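Local coordinates for protein gluconate kinase (Lactobacillus acidophilus, PDB 3LL3) that probably phosphorylates a sugar substrate such as gluconate or xylulose at the expense of ATP, as a member of the FGGY carbohydrate kinase family, at residues 298-311 with 365-377. Numbering follows the deposited sequence.
Sequences NGGIVFNWARQTLF and KPEMARAVIEGII. With ATP (adenosine-5'-triphosphate), chain C.
Leu-310 is a knob in a hole formed by Lys-365, Met-368, Ala-369 and Val-372, its CD2 lying 4.1 Å from Val-372 CG2, in an antiparallel helix pair of the C-terminal domain of an actin-like ATPase fold; the axes of 300-311 and 365-377 run 170° apart in direction, 10.0 Å from each other. Midway, both methyls of Val-372 straddle Ala-306, with CG1 3.7 Å from Ala-306 CB. At the other end Ile-376 reaches into the start of helix 300-311: CG1 stands anti to its own carbonyl carbon (chi1 -77°) and the chain continues extended from there, bringing CD1 to 3.6 Å from the N-cap carbonyl, Gly-299 O, and alongside Val-302 and the backbone of Phe-303.

Lys-365 lays its aliphatic chain over one face of the Phe-311 ring, near the rim, then bends so that NZ donates to Leu-310 O at 2.6 Å, almost in line with the carbonyl (C=O...N angle 167°). With a leucine at Lys-365, Leu-310 O would probably be left without this donor. The same NZ also makes weak hydrogen bonds to Thr-309 O and Phe-311 O of the second subunit, so this end of the pair belongs to the dimer interface.

Further out, Phe-303 links the packing to the nucleotide. Ile-373 CG1 meets the ring at its edge, Phe-320 packs edge-to-face against it, and one face lies under the adenine, whose N3 sits 3.7 Å above the ring plane. Three residues earlier, at the first turn of the helix, Gly-300 O accepts a 2.9 Å hydrogen bond from ATP O2'.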
loop_
_atom_site.group_PDB
_atom_site.type_symbol
_atom_site.label_atom_id
_atom_site.label_comp_id
_atom_site.label_asym_id
_atom_site.label_seq_id
_atom_site.Cartn_x
_atom_site.Cartn_y
_atom_site.Cartn_z
ATOM N N ASN A 298 -16.259 -0.558 -4.843
ATOM C CA ASN A 298 -15.494 0.088 -3.785
ATOM C C ASN A 298 -15.780 1.561 -3.625
ATOM O O ASN A 298 -14.943 2.416 -3.942
ATOM C CB ASN A 298 -14.005 -0.187 -4.003
ATOM C CG ASN A 298 -13.697 -1.684 -3.957
ATOM O OD1 ASN A 298 -13.835 -2.317 -2.913
ATOM N ND2 ASN A 298 -13.317 -2.253 -5.092
ATOM N N GLY A 299 -16.980 1.849 -3.126
ATOM C CA GLY A 299 -17.427 3.214 -2.912
ATOM C C GLY A 299 -17.345 3.601 -1.450
ATOM O O GLY A 299 -16.281 3.500 -0.821
ATOM N N GLY A 300 -18.470 4.035 -0.900
ATOM C CA GLY A 300 -18.515 4.472 0.476
ATOM C C GLY A 300 -18.185 3.371 1.458
ATOM O O GLY A 300 -17.800 3.652 2.592
ATOM N N ILE A 301 -18.359 2.118 1.034
ATOM C CA ILE A 301 -18.025 0.979 1.881
ATOM C C ILE A 301 -16.544 1.003 2.262
ATOM O O ILE A 301 -16.156 0.598 3.356
ATOM C CB ILE A 301 -18.377 -0.369 1.187
ATOM C CG1 ILE A 301 -18.223 -1.538 2.159
ATOM C CG2 ILE A 301 -17.509 -0.612 -0.080
ATOM C CD1 ILE A 301 -19.035 -2.778 1.741
ATOM N N VAL A 302 -15.721 1.492 1.343
ATOM C CA VAL A 302 -14.293 1.608 1.569
ATOM C C VAL A 302 -13.976 2.860 2.401
ATOM O O VAL A 302 -13.095 2.843 3.260
ATOM C CB VAL A 302 -13.504 1.599 0.234
ATOM C CG1 VAL A 302 -12.037 1.956 0.477
ATOM C CG2 VAL A 302 -13.614 0.212 -0.436
ATOM N N PHE A 303 -14.720 3.934 2.168
ATOM C CA PHE A 303 -14.643 5.103 3.040
ATOM C C PHE A 303 -14.955 4.707 4.481
ATOM O O PHE A 303 -14.278 5.116 5.409
ATOM C CB PHE A 303 -15.627 6.174 2.576
ATOM C CG PHE A 303 -15.686 7.374 3.475
ATOM C CD1 PHE A 303 -16.601 7.434 4.511
ATOM C CD2 PHE A 303 -14.799 8.433 3.303
ATOM C CE1 PHE A 303 -16.664 8.539 5.350
ATOM C CE2 PHE A 303 -14.858 9.543 4.131
ATOM C CZ PHE A 303 -15.792 9.593 5.165
ATOM N N ASN A 304 -15.993 3.901 4.649
ATOM C CA ASN A 304 -16.337 3.371 5.949
ATOM C C ASN A 304 -15.212 2.537 6.554
ATOM O O ASN A 304 -14.871 2.725 7.711
ATOM C CB ASN A 304 -17.595 2.525 5.857
ATOM C CG ASN A 304 -18.142 2.153 7.216
ATOM O OD1 ASN A 304 -18.224 0.965 7.566
ATOM N ND2 ASN A 304 -18.524 3.160 7.992
ATOM N N TRP A 305 -14.647 1.607 5.781
ATOM C CA TRP A 305 -13.512 0.818 6.269
ATOM C C TRP A 305 -12.364 1.713 6.743
ATOM O O TRP A 305 -11.807 1.492 7.817
ATOM C CB TRP A 305 -13.004 -0.174 5.215
ATOM C CG TRP A 305 -11.672 -0.770 5.581
ATOM C CD1 TRP A 305 -11.447 -1.902 6.324
ATOM C CD2 TRP A 305 -10.374 -0.262 5.227
ATOM N NE1 TRP A 305 -10.090 -2.131 6.442
ATOM C CE2 TRP A 305 -9.412 -1.138 5.784
ATOM C CE3 TRP A 305 -9.933 0.843 4.486
ATOM C CZ2 TRP A 305 -8.037 -0.938 5.629
ATOM C CZ3 TRP A 305 -8.562 1.041 4.336
ATOM C CH2 TRP A 305 -7.629 0.153 4.908
ATOM N N ALA A 306 -12.008 2.712 5.939
ATOM C CA ALA A 306 -10.907 3.614 6.282
ATOM C C ALA A 306 -11.194 4.430 7.536
ATOM O O ALA A 306 -10.290 4.691 8.329
ATOM C CB ALA A 306 -10.572 4.537 5.121
ATOM N N ARG A 307 -12.456 4.824 7.699
ATOM C CA ARG A 307 -12.890 5.644 8.825
ATOM C C ARG A 307 -12.711 4.885 10.133
ATOM O O ARG A 307 -12.262 5.457 11.129
ATOM C CB ARG A 307 -14.360 6.065 8.650
ATOM C CG ARG A 307 -14.939 6.809 9.836
ATOM C CD ARG A 307 -16.392 7.215 9.611
ATOM N NE ARG A 307 -17.287 6.062 9.597
ATOM C CZ ARG A 307 -17.445 5.221 10.619
ATOM N NH1 ARG A 307 -16.764 5.389 11.745
ATOM N NH2 ARG A 307 -18.280 4.196 10.516
ATOM N N GLN A 308 -13.058 3.599 10.114
ATOM C CA GLN A 308 -12.941 2.737 11.285
ATOM C C GLN A 308 -11.532 2.207 11.520
ATOM O O GLN A 308 -11.172 1.890 12.651
ATOM C CB GLN A 308 -13.851 1.520 11.139
ATOM C CG GLN A 308 -15.344 1.803 11.215
ATOM C CD GLN A 308 -16.131 0.528 11.432
ATOM O OE1 GLN A 308 -16.713 -0.033 10.491
ATOM N NE2 GLN A 308 -16.122 0.036 12.675
ATOM N N THR A 309 -10.749 2.078 10.454
ATOM C CA THR A 309 -9.452 1.411 10.535
ATOM C C THR A 309 -8.318 2.406 10.748
ATOM O O THR A 309 -7.454 2.187 11.591
ATOM C CB THR A 309 -9.183 0.561 9.282
ATOM O OG1 THR A 309 -10.163 -0.472 9.208
ATOM C CG2 THR A 309 -7.803 -0.072 9.322
ATOM N N LEU A 310 -8.337 3.499 9.991
ATOM C CA LEU A 310 -7.297 4.510 10.117
ATOM C C LEU A 310 -7.442 5.232 11.441
ATOM O O LEU A 310 -6.452 5.673 12.003
ATOM C CB LEU A 310 -7.321 5.518 8.961
ATOM C CG LEU A 310 -6.684 5.044 7.653
ATOM C CD1 LEU A 310 -7.288 3.723 7.296
ATOM C CD2 LEU A 310 -6.885 6.014 6.510
ATOM N N PHE A 311 -8.671 5.339 11.947
ATOM C CA PHE A 311 -8.903 6.059 13.204
ATOM C C PHE A 311 -9.443 5.139 14.306
ATOM O O PHE A 311 -8.695 4.536 15.069
ATOM C CB PHE A 311 -9.870 7.230 12.991
ATOM C CG PHE A 311 -9.395 8.262 11.998
ATOM C CD1 PHE A 311 -9.636 8.109 10.642
ATOM C CD2 PHE A 311 -8.745 9.411 12.425
ATOM C CE1 PHE A 311 -9.219 9.062 9.733
ATOM C CE2 PHE A 311 -8.320 10.368 11.512
ATOM C CZ PHE A 311 -8.567 10.191 10.163
ATOM N N LYS A 365 -1.290 10.885 9.082
ATOM C CA LYS A 365 -2.695 10.485 8.981
ATOM C C LYS A 365 -3.488 11.251 7.909
ATOM O O LYS A 365 -4.254 10.651 7.164
ATOM C CB LYS A 365 -3.409 10.570 10.329
ATOM C CG LYS A 365 -4.811 9.922 10.327
ATOM C CD LYS A 365 -4.743 8.472 10.785
ATOM C CE LYS A 365 -4.474 8.441 12.294
ATOM N NZ LYS A 365 -4.484 7.067 12.855
ATOM N N PRO A 366 -3.322 12.576 7.834
ATOM C CA PRO A 366 -4.134 13.281 6.832
ATOM C C PRO A 366 -3.854 12.816 5.408
ATOM O O PRO A 366 -4.789 12.696 4.633
ATOM C CB PRO A 366 -3.715 14.739 7.028
ATOM C CG PRO A 366 -3.423 14.812 8.494
ATOM C CD PRO A 366 -2.699 13.518 8.780
ATOM N N GLU A 367 -2.589 12.582 5.070
ATOM C CA GLU A 367 -2.225 12.070 3.751
ATOM C C GLU A 367 -2.863 10.704 3.458
ATOM O O GLU A 367 -3.289 10.450 2.335
ATOM C CB GLU A 367 -0.703 11.956 3.611
ATOM C CG GLU A 367 0.032 13.278 3.334
ATOM C CD GLU A 367 0.016 14.236 4.518
ATOM O OE1 GLU A 367 -0.046 13.790 5.689
ATOM O OE2 GLU A 367 0.067 15.447 4.270
HETATM N N MSE A 368 -2.921 9.821 4.453
HETATM C CA MSE A 368 -3.533 8.514 4.223
HETATM C C MSE A 368 -5.030 8.627 4.084
HETATM O O MSE A 368 -5.604 7.984 3.217
HETATM C CB MSE A 368 -3.170 7.506 5.301
HETATM C CG MSE A 368 -1.645 7.270 5.322
HETATM SE SE MSE A 368 -1.136 5.863 6.547
HETATM C CE MSE A 368 -1.713 4.290 5.505
ATOM N N ALA A 369 -5.645 9.461 4.926
ATOM C CA ALA A 369 -7.085 9.692 4.878
ATOM C C ALA A 369 -7.475 10.235 3.521
ATOM O O ALA A 369 -8.415 9.753 2.898
ATOM C CB ALA A 369 -7.524 10.675 5.980
ATOM N N ARG A 370 -6.747 11.247 3.062
ATOM C CA ARG A 370 -7.091 11.873 1.803
ATOM C C ARG A 370 -6.822 10.954 0.617
ATOM O O ARG A 370 -7.571 10.963 -0.351
ATOM C CB ARG A 370 -6.389 13.224 1.606
ATOM C CG ARG A 370 -7.017 13.958 0.448
ATOM C CD ARG A 370 -6.155 15.010 -0.181
ATOM N NE ARG A 370 -6.507 16.314 0.307
ATOM C CZ ARG A 370 -7.102 17.269 -0.401
ATOM N NH1 ARG A 370 -7.409 17.109 -1.678
ATOM N NH2 ARG A 370 -7.363 18.404 0.189
ATOM N N ALA A 371 -5.743 10.180 0.685
ATOM C CA ALA A 371 -5.426 9.242 -0.384
ATOM C C ALA A 371 -6.559 8.254 -0.577
ATOM O O ALA A 371 -6.822 7.841 -1.702
ATOM C CB ALA A 371 -4.104 8.485 -0.105
ATOM N N VAL A 372 -7.212 7.857 0.514
ATOM C CA VAL A 372 -8.332 6.922 0.416
ATOM C C VAL A 372 -9.452 7.562 -0.408
ATOM O O VAL A 372 -9.964 6.964 -1.358
ATOM C CB VAL A 372 -8.883 6.516 1.800
ATOM C CG1 VAL A 372 -10.243 5.819 1.650
ATOM C CG2 VAL A 372 -7.875 5.628 2.565
ATOM N N ILE A 373 -9.800 8.800 -0.059
ATOM C CA ILE A 373 -10.883 9.498 -0.750
ATOM C C ILE A 373 -10.524 9.717 -2.207
ATOM O O ILE A 373 -11.348 9.499 -3.095
ATOM C CB ILE A 373 -11.218 10.851 -0.087
ATOM C CG1 ILE A 373 -11.831 10.609 1.288
ATOM C CG2 ILE A 373 -12.231 11.616 -0.943
ATOM C CD1 ILE A 373 -11.760 11.815 2.227
ATOM N N GLU A 374 -9.299 10.164 -2.456
ATOM C CA GLU A 374 -8.834 10.356 -3.816
ATOM C C GLU A 374 -8.790 9.057 -4.633
ATOM O O GLU A 374 -9.122 9.072 -5.826
ATOM C CB GLU A 374 -7.474 11.038 -3.841
ATOM C CG GLU A 374 -7.530 12.518 -3.428
ATOM C CD GLU A 374 -6.165 13.147 -3.222
ATOM O OE1 GLU A 374 -5.143 12.414 -3.246
ATOM O OE2 GLU A 374 -6.119 14.389 -3.021
ATOM N N GLY A 375 -8.369 7.961 -3.996
ATOM C CA GLY A 375 -8.309 6.671 -4.659
ATOM C C GLY A 375 -9.696 6.178 -5.043
ATOM O O GLY A 375 -9.907 5.659 -6.151
ATOM N N ILE A 376 -10.645 6.324 -4.119
ATOM C CA ILE A 376 -12.019 5.934 -4.382
ATOM C C ILE A 376 -12.507 6.654 -5.647
ATOM O O ILE A 376 -13.028 6.031 -6.561
ATOM C CB ILE A 376 -12.930 6.240 -3.182
ATOM C CG1 ILE A 376 -12.736 5.184 -2.094
ATOM C CG2 ILE A 376 -14.405 6.245 -3.603
ATOM C CD1 ILE A 376 -13.302 5.571 -0.757
ATOM N N ILE A 377 -12.261 7.955 -5.714
ATOM C CA ILE A 377 -12.703 8.777 -6.847
ATOM C C ILE A 377 -11.912 8.488 -8.121
ATOM O O ILE A 377 -12.474 8.488 -9.219
ATOM C CB ILE A 377 -12.576 10.283 -6.492
ATOM C CG1 ILE A 377 -13.438 10.599 -5.271
ATOM C CG2 ILE A 377 -12.991 11.170 -7.681
ATOM C CD1 ILE A 377 -13.372 12.093 -4.858
HETATM P PG ATP C . -29.560 3.366 -0.614
HETATM O O1G ATP C . -29.592 3.707 1.012
HETATM O O2G ATP C . -30.333 4.566 -1.464
HETATM O O3G ATP C . -30.179 2.064 -0.855
HETATM P PB ATP C . -26.760 3.145 -0.051
HETATM O O1B ATP C . -25.390 3.026 -0.953
HETATM O O2B ATP C . -26.946 1.987 0.814
HETATM O O3B ATP C . -27.998 3.310 -1.145
HETATM P PA ATP C . -26.021 5.912 0.675
HETATM O O1A ATP C . -26.192 6.548 -0.826
HETATM O O2A ATP C . -26.521 6.801 1.715
HETATM O O3A ATP C . -26.780 4.466 0.953
HETATM O "O5'" ATP C . -24.404 5.725 0.910
HETATM C "C5'" ATP C . -23.974 5.014 2.047
HETATM C "C4'" ATP C . -22.522 5.349 2.291
HETATM O "O4'" ATP C . -22.172 6.699 2.552
HETATM C "C3'" ATP C . -21.632 4.457 3.207
HETATM O "O3'" ATP C . -20.923 3.453 2.543
HETATM C "C2'" ATP C . -20.823 5.488 4.077
HETATM O "O2'" ATP C . -19.532 5.047 4.395
HETATM C "C1'" ATP C . -20.933 6.721 3.207
HETATM N N9 ATP C . -20.942 7.971 3.953
HETATM C C8 ATP C . -21.730 8.315 4.991
HETATM N N7 ATP C . -21.442 9.677 5.285
HETATM C C5 ATP C . -20.466 10.128 4.367
HETATM C C6 ATP C . -19.829 11.377 4.186
HETATM N N6 ATP C . -20.197 12.498 5.043
HETATM N N1 ATP C . -18.928 11.539 3.211
HETATM C C2 ATP C . -18.599 10.499 2.371
HETATM N N3 ATP C . -19.227 9.280 2.556
HETATM C C4 ATP C . -20.147 9.114 3.548
HETATM O O HOH W 1 -14.225 3.496 -6.344
#